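Local coordinates for TRNA nucleotidyl transferase-related protein (PDB 3H38) that probably adds the CCA sequence to the 3' end of tRNA, as a magnesium-dependent nucleotidyltransferase that uses CTP and ATP, at residues M35-V40 against L65-Y70; R177-I182 against P215-E220; G207-T212 against K244-K249. One frame throughout, in Å; residues are numbered along the deposited sequence.

How the contacts relate
This chain is the nucleotidyltransferase part of a larger protein. Contact 1 lies in its head domain, where strand 37-40 of the mixed sheet meets helix 64-72; contacts 2 and 3 lie among the helices that follow, their centres about 12 Å apart and those of contacts 1 and 2 about 30 Å apart. Contact 1 is core packing of sulfur, aromatic and aliphatic groups, with a glutamate at its outer margin. Contact 2 is also buried, but sets leucines beside a salt bridge made by a nucleotide-binding arginine. Contact 3 is only partly buried, with a leucine pair beside a weak histidine-glutamate bond. Contacts 2 and 3 share one hydrophobic core: Ile178 packs on Leu209 and Leu179 on Leu246.

Contact 1. Residues M35-V40 against L65-Y70; sequences MPVYVV and LEFAEY
Met35 and Val37 pack against Phe67 in a buried apolar contact between the entry to strand 37-40, Met35 just before it and Val37 its first residue, and helix 64-72, which lies on one face of the mixed sheet in the polymerase head domain. The thioether of Met35 crosses the base of the Phe67 side chain, with SD 3.8 Å from Phe67 CB. The same sulfur lies 5.2 Å from the ring centroid in an oblique Met-aromatic contact. Beyond it the chain bends at chi3 (-148°), carrying the methyl onto the preceding residue of the helix, Glu66: Met35 CE is 3.5 Å from Glu66 CB and also lies alongside the carboxylate end of that exposed side chain. Farther out on the ring, Val37 CG2 meets Phe67 CE1 at 3.7 Å. Phe67 CG stands anti to the backbone N (chi1 -175°), which sends the ring from the helix toward the strand. Val60 of the neighbouring strand and Leu26 and Phe29 of helix 17-32 also touch Phe67. Dispersion and hydrophobic burial therefore hold strand and helix together here, the sulfur lying against the base of Phe67 and the terminal methyl on the aliphatic part of Glu66.

Contact 2. Residues R177-I182 against P215-E220; sequences RILRAI and PRLRQE
Helices 177-187 and 214-225 run almost parallel, the axes of segments 177-182 and 215-220 being 9.6 Å apart with only 4° between their directions, and Leu179 and Glu220 have the nearest CA atoms at 6.5 Å. On the apolar side of this interface Leu179 points toward the other helix and lays its CB 4.2 Å from Glu220 CB. Its CD1 reaches the preceding turn, where it lies 4.0 Å from Leu217 O; the methyl pair, Leu179 CD1 and Leu217 CD1, is looser at 4.4 Å. Met237 and Val242 also touch Leu179, extending the apolar packing into the next helices. The polar side is a salt bridge: Arg180 NH2 donates to Glu220 OE2 at 3.2 Å, with an N-H...O angle of 147°. The oxygen lies in the guanidinium plane, whereas the nitrogen approaches the syn side of OE2 from out of the carboxylate plane. The planes of the two groups are 66° apart. A bend at chi3 of Arg180 brings the NH2 edge of its guanidinium to Glu220, whose own chain bends at chi2. Each partner has a further ionic link, Arg180 NH1 to Asp130 and Glu220 OE1 to Arg183 NH1. Glu220 is thus shared by Arg180 and Arg183, and together with Asp130 it probably limits how the Arg180 guanidinium can turn. Arg180, Arg183 and Asp130 bind CTP and ATP in nucleotide complexes of this enzyme, as does Arg177 of the same helix; no nucleotide is bound here. Glu220 probably acts as a second-shell residue, linking helix 214-225 to the arginine-rich nucleotide-binding helix 177-187 in the neck of a class II CCA-adding enzyme.

Contact 3. Residues G207-T212 against K244-K249; sequences GYLERT and KHLFPK
The short helix 208-211 faces the last turn of helix 242-246, with Leu209 and His245 the residues of nearest CA atoms, 6.6 Å apart. Leu209 points toward the second segment and divides its contacts between two consecutive residues. Its CD2 lies 3.9 Å from His245 CB, the two side chains crossing at about a right angle, while its CG meets Leu246 CD2 at 3.8 Å. Leu246 starts away from helix 208-211, but its CD2 branch returns to close the apolar side of the joint. Leu221 of helix 214-225 lies against Leu246 and helps tie the leucine pair into the helical core. The outer side is polar. The carboxylate of Glu210, a side chain whose modelled conformation is doubtful, comes up to His245, whose ND1 gives a weak hydrogen bond to Glu210 OE1 at 3.0 Å and a strongly bent 122°. Carboxylate and imidazole planes are 57° apart, and OE1 meets the ring obliquely. The other oxygen, Glu210 OE2, lies 3.2 Å from His245 O, a close approach of two acceptors that brings no bond. The carboxylate could raise the proton affinity of the imidazole, but with such poor bond geometry the join between these helices probably owes more to its leucines than to its polar pair.

Contact 1. Residues M35-V40 against L65-Y70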
# COMPACT_ATOMS: atom_id res chain seq x y z
N MET A 35 35.47 -6.23 9.70
CA MET A 35 34.25 -6.62 8.99
C MET A 35 34.18 -5.87 7.66
O MET A 35 34.35 -4.65 7.64
CB MET A 35 33.02 -6.26 9.81
CG MET A 35 32.83 -7.10 11.08
SD MET A 35 31.41 -6.47 11.97
CE MET A 35 31.86 -6.77 13.70
N PRO A 36 33.97 -6.59 6.55
CA PRO A 36 33.65 -5.89 5.29
C PRO A 36 32.30 -5.18 5.39
O PRO A 36 31.34 -5.82 5.80
CB PRO A 36 33.60 -7.02 4.27
CG PRO A 36 34.50 -8.11 4.88
CD PRO A 36 34.22 -8.02 6.36
N VAL A 37 32.24 -3.90 5.04
CA VAL A 37 31.01 -3.12 5.12
C VAL A 37 30.45 -2.74 3.73
O VAL A 37 31.20 -2.36 2.84
CB VAL A 37 31.21 -1.83 5.92
CG1 VAL A 37 29.87 -1.24 6.28
CG2 VAL A 37 31.99 -2.10 7.17
N TYR A 38 29.12 -2.82 3.58
CA TYR A 38 28.44 -2.47 2.33
C TYR A 38 27.11 -1.73 2.52
O TYR A 38 26.33 -2.00 3.45
CB TYR A 38 28.10 -3.72 1.53
CG TYR A 38 29.16 -4.78 1.45
CD1 TYR A 38 29.34 -5.67 2.47
CD2 TYR A 38 29.96 -4.90 0.31
CE1 TYR A 38 30.31 -6.67 2.38
CE2 TYR A 38 30.93 -5.88 0.22
CZ TYR A 38 31.10 -6.76 1.26
OH TYR A 38 32.05 -7.75 1.16
N VAL A 39 26.82 -0.82 1.59
CA VAL A 39 25.47 -0.31 1.46
C VAL A 39 24.81 -1.14 0.34
O VAL A 39 25.47 -1.51 -0.63
CB VAL A 39 25.46 1.21 1.19
CG1 VAL A 39 25.97 1.51 -0.21
CG2 VAL A 39 24.06 1.79 1.41
N VAL A 40 23.53 -1.48 0.51
CA VAL A 40 22.89 -2.44 -0.39
C VAL A 40 21.50 -2.01 -0.86
O VAL A 40 20.89 -1.10 -0.29
CB VAL A 40 22.74 -3.81 0.29
CG1 VAL A 40 24.09 -4.35 0.69
CG2 VAL A 40 21.85 -3.68 1.51
N LEU A 65 25.73 -6.50 15.85
CA LEU A 65 25.83 -5.83 17.15
C LEU A 65 27.20 -5.34 17.51
O LEU A 65 27.35 -4.21 17.86
CB LEU A 65 25.28 -6.69 18.26
CG LEU A 65 23.82 -7.08 18.16
CD1 LEU A 65 23.13 -6.66 19.41
CD2 LEU A 65 23.17 -6.48 16.98
N GLU A 66 28.21 -6.18 17.42
CA GLU A 66 29.55 -5.70 17.60
C GLU A 66 29.73 -4.40 16.89
O GLU A 66 30.28 -3.48 17.43
CB GLU A 66 30.55 -6.61 16.95
CG GLU A 66 30.75 -7.92 17.55
CD GLU A 66 32.04 -8.50 17.12
OE1 GLU A 66 32.07 -9.67 16.74
OE2 GLU A 66 33.04 -7.78 17.16
N PHE A 67 29.34 -4.36 15.64
CA PHE A 67 29.59 -3.23 14.75
C PHE A 67 28.78 -2.02 15.19
O PHE A 67 29.30 -0.92 15.31
CB PHE A 67 29.26 -3.60 13.31
CG PHE A 67 29.60 -2.55 12.33
CD1 PHE A 67 30.83 -2.57 11.69
CD2 PHE A 67 28.72 -1.52 12.07
CE1 PHE A 67 31.17 -1.57 10.79
CE2 PHE A 67 29.06 -0.50 11.15
CZ PHE A 67 30.29 -0.54 10.51
N ALA A 68 27.48 -2.21 15.39
CA ALA A 68 26.65 -1.13 15.87
C ALA A 68 27.21 -0.55 17.18
O ALA A 68 27.30 0.66 17.33
CB ALA A 68 25.21 -1.60 16.04
N GLU A 69 27.61 -1.41 18.10
CA GLU A 69 28.18 -0.98 19.35
C GLU A 69 29.42 -0.14 19.14
O GLU A 69 29.58 0.92 19.70
CB GLU A 69 28.50 -2.19 20.22
CG GLU A 69 27.38 -2.62 21.15
CD GLU A 69 27.41 -4.09 21.50
OE1 GLU A 69 28.28 -4.82 21.02
OE2 GLU A 69 26.56 -4.55 22.28
N TYR A 70 30.31 -0.64 18.32
CA TYR A 70 31.54 0.05 17.96
C TYR A 70 31.25 1.39 17.31
O TYR A 70 31.83 2.41 17.69
CB TYR A 70 32.36 -0.79 16.99
CG TYR A 70 33.71 -0.20 16.72
CD1 TYR A 70 34.68 -0.18 17.71
CD2 TYR A 70 34.01 0.36 15.49
CE1 TYR A 70 35.93 0.37 17.47
CE2 TYR A 70 35.25 0.92 15.24
CZ TYR A 70 36.21 0.92 16.24
OH TYR A 70 37.44 1.47 16.00

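Contact 2. Residues R177-I182 against P215-E220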
# COMPACT_ATOMS: atom_id res chain seq x y z
N ARG A 177 6.86 -12.37 -4.61
CA ARG A 177 7.60 -11.66 -5.64
C ARG A 177 6.81 -11.54 -6.92
O ARG A 177 7.19 -10.79 -7.85
CB ARG A 177 8.92 -12.38 -5.93
CG ARG A 177 10.01 -12.15 -4.90
CD ARG A 177 11.08 -13.27 -4.93
NE ARG A 177 11.85 -13.26 -3.69
CZ ARG A 177 12.75 -14.16 -3.32
NH1 ARG A 177 13.05 -15.21 -4.09
NH2 ARG A 177 13.36 -13.99 -2.16
N ILE A 178 5.71 -12.28 -6.99
CA ILE A 178 4.84 -12.17 -8.16
C ILE A 178 4.23 -10.77 -8.16
O ILE A 178 4.22 -10.10 -9.18
CB ILE A 178 3.77 -13.27 -8.17
CG1 ILE A 178 4.41 -14.62 -8.55
CG2 ILE A 178 2.62 -12.89 -9.13
CD1 ILE A 178 3.51 -15.82 -8.25
N LEU A 179 3.77 -10.31 -6.99
CA LEU A 179 3.15 -9.00 -6.83
C LEU A 179 4.23 -7.91 -6.83
O LEU A 179 4.04 -6.86 -7.46
CB LEU A 179 2.29 -8.95 -5.55
CG LEU A 179 1.06 -9.90 -5.52
CD1 LEU A 179 0.41 -10.03 -4.15
CD2 LEU A 179 0.00 -9.42 -6.51
N ARG A 180 5.36 -8.19 -6.18
CA ARG A 180 6.49 -7.26 -6.13
C ARG A 180 7.05 -6.92 -7.51
O ARG A 180 7.44 -5.76 -7.76
CB ARG A 180 7.61 -7.78 -5.25
CG ARG A 180 7.26 -7.85 -3.77
CD ARG A 180 8.29 -8.61 -3.00
NE ARG A 180 9.56 -7.91 -3.05
CZ ARG A 180 9.90 -6.97 -2.17
NH1 ARG A 180 11.08 -6.35 -2.28
NH2 ARG A 180 9.07 -6.67 -1.18
N ALA A 181 7.09 -7.92 -8.40
CA ALA A 181 7.57 -7.69 -9.76
C ALA A 181 6.68 -6.68 -10.48
O ALA A 181 7.16 -5.71 -11.06
CB ALA A 181 7.65 -8.99 -10.55
N ILE A 182 5.38 -6.89 -10.43
CA ILE A 182 4.48 -5.94 -11.03
C ILE A 182 4.70 -4.56 -10.41
O ILE A 182 4.82 -3.56 -11.14
CB ILE A 182 3.01 -6.39 -10.88
CG1 ILE A 182 2.75 -7.61 -11.76
CG2 ILE A 182 2.04 -5.26 -11.18
CD1 ILE A 182 1.86 -8.62 -11.10
N PRO A 215 -1.46 -12.98 5.10
CA PRO A 215 -0.84 -11.75 5.62
C PRO A 215 0.37 -11.27 4.80
O PRO A 215 0.60 -10.06 4.69
CB PRO A 215 -0.39 -12.16 7.03
CG PRO A 215 -1.35 -13.24 7.42
CD PRO A 215 -1.69 -13.98 6.16
N ARG A 216 1.14 -12.21 4.25
CA ARG A 216 2.31 -11.82 3.50
C ARG A 216 1.83 -11.18 2.21
O ARG A 216 2.26 -10.10 1.82
CB ARG A 216 3.22 -13.03 3.27
CG ARG A 216 3.65 -13.77 4.57
CD ARG A 216 4.84 -14.74 4.32
NE ARG A 216 5.95 -14.01 3.70
CZ ARG A 216 6.56 -14.36 2.57
NH1 ARG A 216 7.54 -13.58 2.11
NH2 ARG A 216 6.23 -15.47 1.92
N LEU A 217 0.89 -11.86 1.57
CA LEU A 217 0.27 -11.39 0.35
C LEU A 217 -0.42 -10.03 0.56
O LEU A 217 -0.30 -9.12 -0.27
CB LEU A 217 -0.74 -12.44 -0.10
CG LEU A 217 -0.52 -13.45 -1.23
CD1 LEU A 217 0.91 -13.63 -1.61
CD2 LEU A 217 -1.19 -14.78 -0.89
N ARG A 218 -1.15 -9.89 1.67
CA ARG A 218 -1.90 -8.67 1.89
C ARG A 218 -0.91 -7.53 1.93
O ARG A 218 -1.12 -6.44 1.35
CB ARG A 218 -2.71 -8.74 3.19
CG ARG A 218 -3.17 -7.40 3.72
CD ARG A 218 -4.25 -7.51 4.80
NE ARG A 218 -4.53 -6.18 5.32
CZ ARG A 218 -5.44 -5.91 6.26
NH1 ARG A 218 -5.62 -4.67 6.67
NH2 ARG A 218 -6.15 -6.88 6.80
N GLN A 219 0.20 -7.77 2.59
CA GLN A 219 1.13 -6.71 2.80
C GLN A 219 1.76 -6.26 1.49
O GLN A 219 2.02 -5.06 1.31
CB GLN A 219 2.20 -7.09 3.81
CG GLN A 219 3.14 -5.93 4.05
CD GLN A 219 4.59 -6.35 4.08
OE1 GLN A 219 5.32 -6.19 3.09
NE2 GLN A 219 5.03 -6.90 5.21
N GLU A 220 2.02 -7.19 0.58
CA GLU A 220 2.55 -6.80 -0.72
C GLU A 220 1.44 -6.09 -1.51
O GLU A 220 1.69 -5.24 -2.37
CB GLU A 220 3.10 -8.00 -1.49
CG GLU A 220 4.42 -8.56 -0.92
CD GLU A 220 5.55 -7.52 -0.82
OE1 GLU A 220 5.67 -6.68 -1.72
OE2 GLU A 220 6.33 -7.55 0.17

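Contact 3. Residues G207-T212 against K244-K249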
# COMPACT_ATOMS: atom_id res chain seq x y z
N GLY A 207 -0.52 -22.74 -8.54
CA GLY A 207 -1.08 -22.67 -7.19
C GLY A 207 -0.21 -22.02 -6.14
O GLY A 207 -0.47 -22.09 -4.94
N TYR A 208 0.81 -21.32 -6.57
CA TYR A 208 1.79 -20.85 -5.60
C TYR A 208 1.31 -19.72 -4.69
O TYR A 208 1.64 -19.71 -3.49
CB TYR A 208 3.16 -20.65 -6.26
CG TYR A 208 3.84 -21.99 -6.46
CD1 TYR A 208 4.27 -22.74 -5.36
CD2 TYR A 208 4.01 -22.53 -7.73
CE1 TYR A 208 4.89 -23.97 -5.53
CE2 TYR A 208 4.63 -23.76 -7.91
CZ TYR A 208 5.07 -24.48 -6.81
OH TYR A 208 5.66 -25.71 -6.98
N LEU A 209 0.49 -18.84 -5.24
CA LEU A 209 -0.14 -17.77 -4.47
C LEU A 209 -0.97 -18.36 -3.30
O LEU A 209 -0.78 -17.98 -2.14
CB LEU A 209 -1.00 -16.90 -5.39
CG LEU A 209 -0.44 -15.62 -6.06
CD1 LEU A 209 1.04 -15.48 -5.95
CD2 LEU A 209 -0.88 -15.48 -7.51
N GLU A 210 -1.86 -19.31 -3.61
CA GLU A 210 -2.62 -19.98 -2.56
C GLU A 210 -1.72 -20.65 -1.55
O GLU A 210 -2.09 -20.78 -0.38
CB GLU A 210 -3.56 -21.05 -3.12
CG GLU A 210 -3.22 -21.46 -4.50
CD GLU A 210 -3.70 -20.43 -5.49
OE1 GLU A 210 -3.09 -20.26 -6.56
OE2 GLU A 210 -4.68 -19.77 -5.14
N ARG A 211 -0.57 -21.13 -2.01
CA ARG A 211 0.34 -21.82 -1.11
C ARG A 211 1.01 -20.85 -0.15
O ARG A 211 1.47 -21.26 0.89
CB ARG A 211 1.39 -22.63 -1.86
CG ARG A 211 0.92 -24.04 -2.22
CD ARG A 211 1.68 -24.60 -3.42
NE ARG A 211 2.77 -25.57 -3.14
CZ ARG A 211 3.26 -25.91 -1.95
NH1 ARG A 211 4.23 -26.81 -1.89
NH2 ARG A 211 2.81 -25.36 -0.82
N THR A 212 1.05 -19.56 -0.49
CA THR A 212 1.59 -18.58 0.44
C THR A 212 0.53 -18.08 1.43
O THR A 212 -0.64 -18.26 1.20
CB THR A 212 2.48 -17.45 -0.25
OG1 THR A 212 2.12 -16.14 0.23
CG2 THR A 212 2.37 -17.48 -1.73
N LYS A 244 -7.66 -13.48 -9.65
CA LYS A 244 -8.51 -14.64 -9.36
C LYS A 244 -7.86 -15.67 -8.41
O LYS A 244 -8.55 -16.30 -7.60
CB LYS A 244 -9.04 -15.29 -10.65
CG LYS A 244 -8.33 -16.58 -11.09
CD LYS A 244 -7.31 -16.36 -12.23
CE LYS A 244 -7.75 -16.99 -13.56
NZ LYS A 244 -8.63 -16.11 -14.39
N HIS A 245 -6.54 -15.84 -8.51
CA HIS A 245 -5.82 -16.70 -7.57
C HIS A 245 -5.68 -16.04 -6.21
O HIS A 245 -5.39 -16.70 -5.22
CB HIS A 245 -4.44 -17.05 -8.07
CG HIS A 245 -4.44 -18.02 -9.20
ND1 HIS A 245 -4.65 -19.37 -9.01
CD2 HIS A 245 -4.24 -17.85 -10.53
CE1 HIS A 245 -4.58 -19.99 -10.19
NE2 HIS A 245 -4.34 -19.08 -11.12
N LEU A 246 -5.84 -14.73 -6.15
CA LEU A 246 -5.90 -14.08 -4.84
C LEU A 246 -7.32 -14.18 -4.26
O LEU A 246 -7.51 -14.44 -3.06
CB LEU A 246 -5.41 -12.62 -4.91
CG LEU A 246 -3.98 -12.40 -5.40
CD1 LEU A 246 -3.58 -10.93 -5.27
CD2 LEU A 246 -3.00 -13.28 -4.61
N PHE A 247 -8.31 -13.98 -5.13
CA PHE A 247 -9.73 -13.96 -4.74
C PHE A 247 -10.51 -14.77 -5.74
O PHE A 247 -10.77 -14.32 -6.85
CB PHE A 247 -10.27 -12.53 -4.71
CG PHE A 247 -9.34 -11.56 -4.07
CD1 PHE A 247 -8.47 -10.82 -4.85
CD2 PHE A 247 -9.29 -11.43 -2.70
CE1 PHE A 247 -7.57 -9.95 -4.25
CE2 PHE A 247 -8.40 -10.56 -2.09
CZ PHE A 247 -7.54 -9.81 -2.88
N PRO A 248 -10.89 -15.99 -5.34
CA PRO A 248 -11.34 -17.08 -6.20
C PRO A 248 -12.75 -16.85 -6.75
O PRO A 248 -13.19 -17.56 -7.64
CB PRO A 248 -11.33 -18.29 -5.26
CG PRO A 248 -10.67 -17.80 -3.96
CD PRO A 248 -10.97 -16.34 -3.92
N LYS A 249 -13.45 -15.88 -6.19
CA LYS A 249 -14.77 -15.52 -6.68
C LYS A 249 -14.82 -14.17 -7.39
O LYS A 249 -15.90 -13.73 -7.79
CB LYS A 249 -15.80 -15.54 -5.55
CG LYS A 249 -16.71 -16.73 -5.59
CD LYS A 249 -15.99 -17.99 -5.22
CE LYS A 249 -16.83 -19.20 -5.56
NZ LYS A 249 -16.31 -20.43 -4.91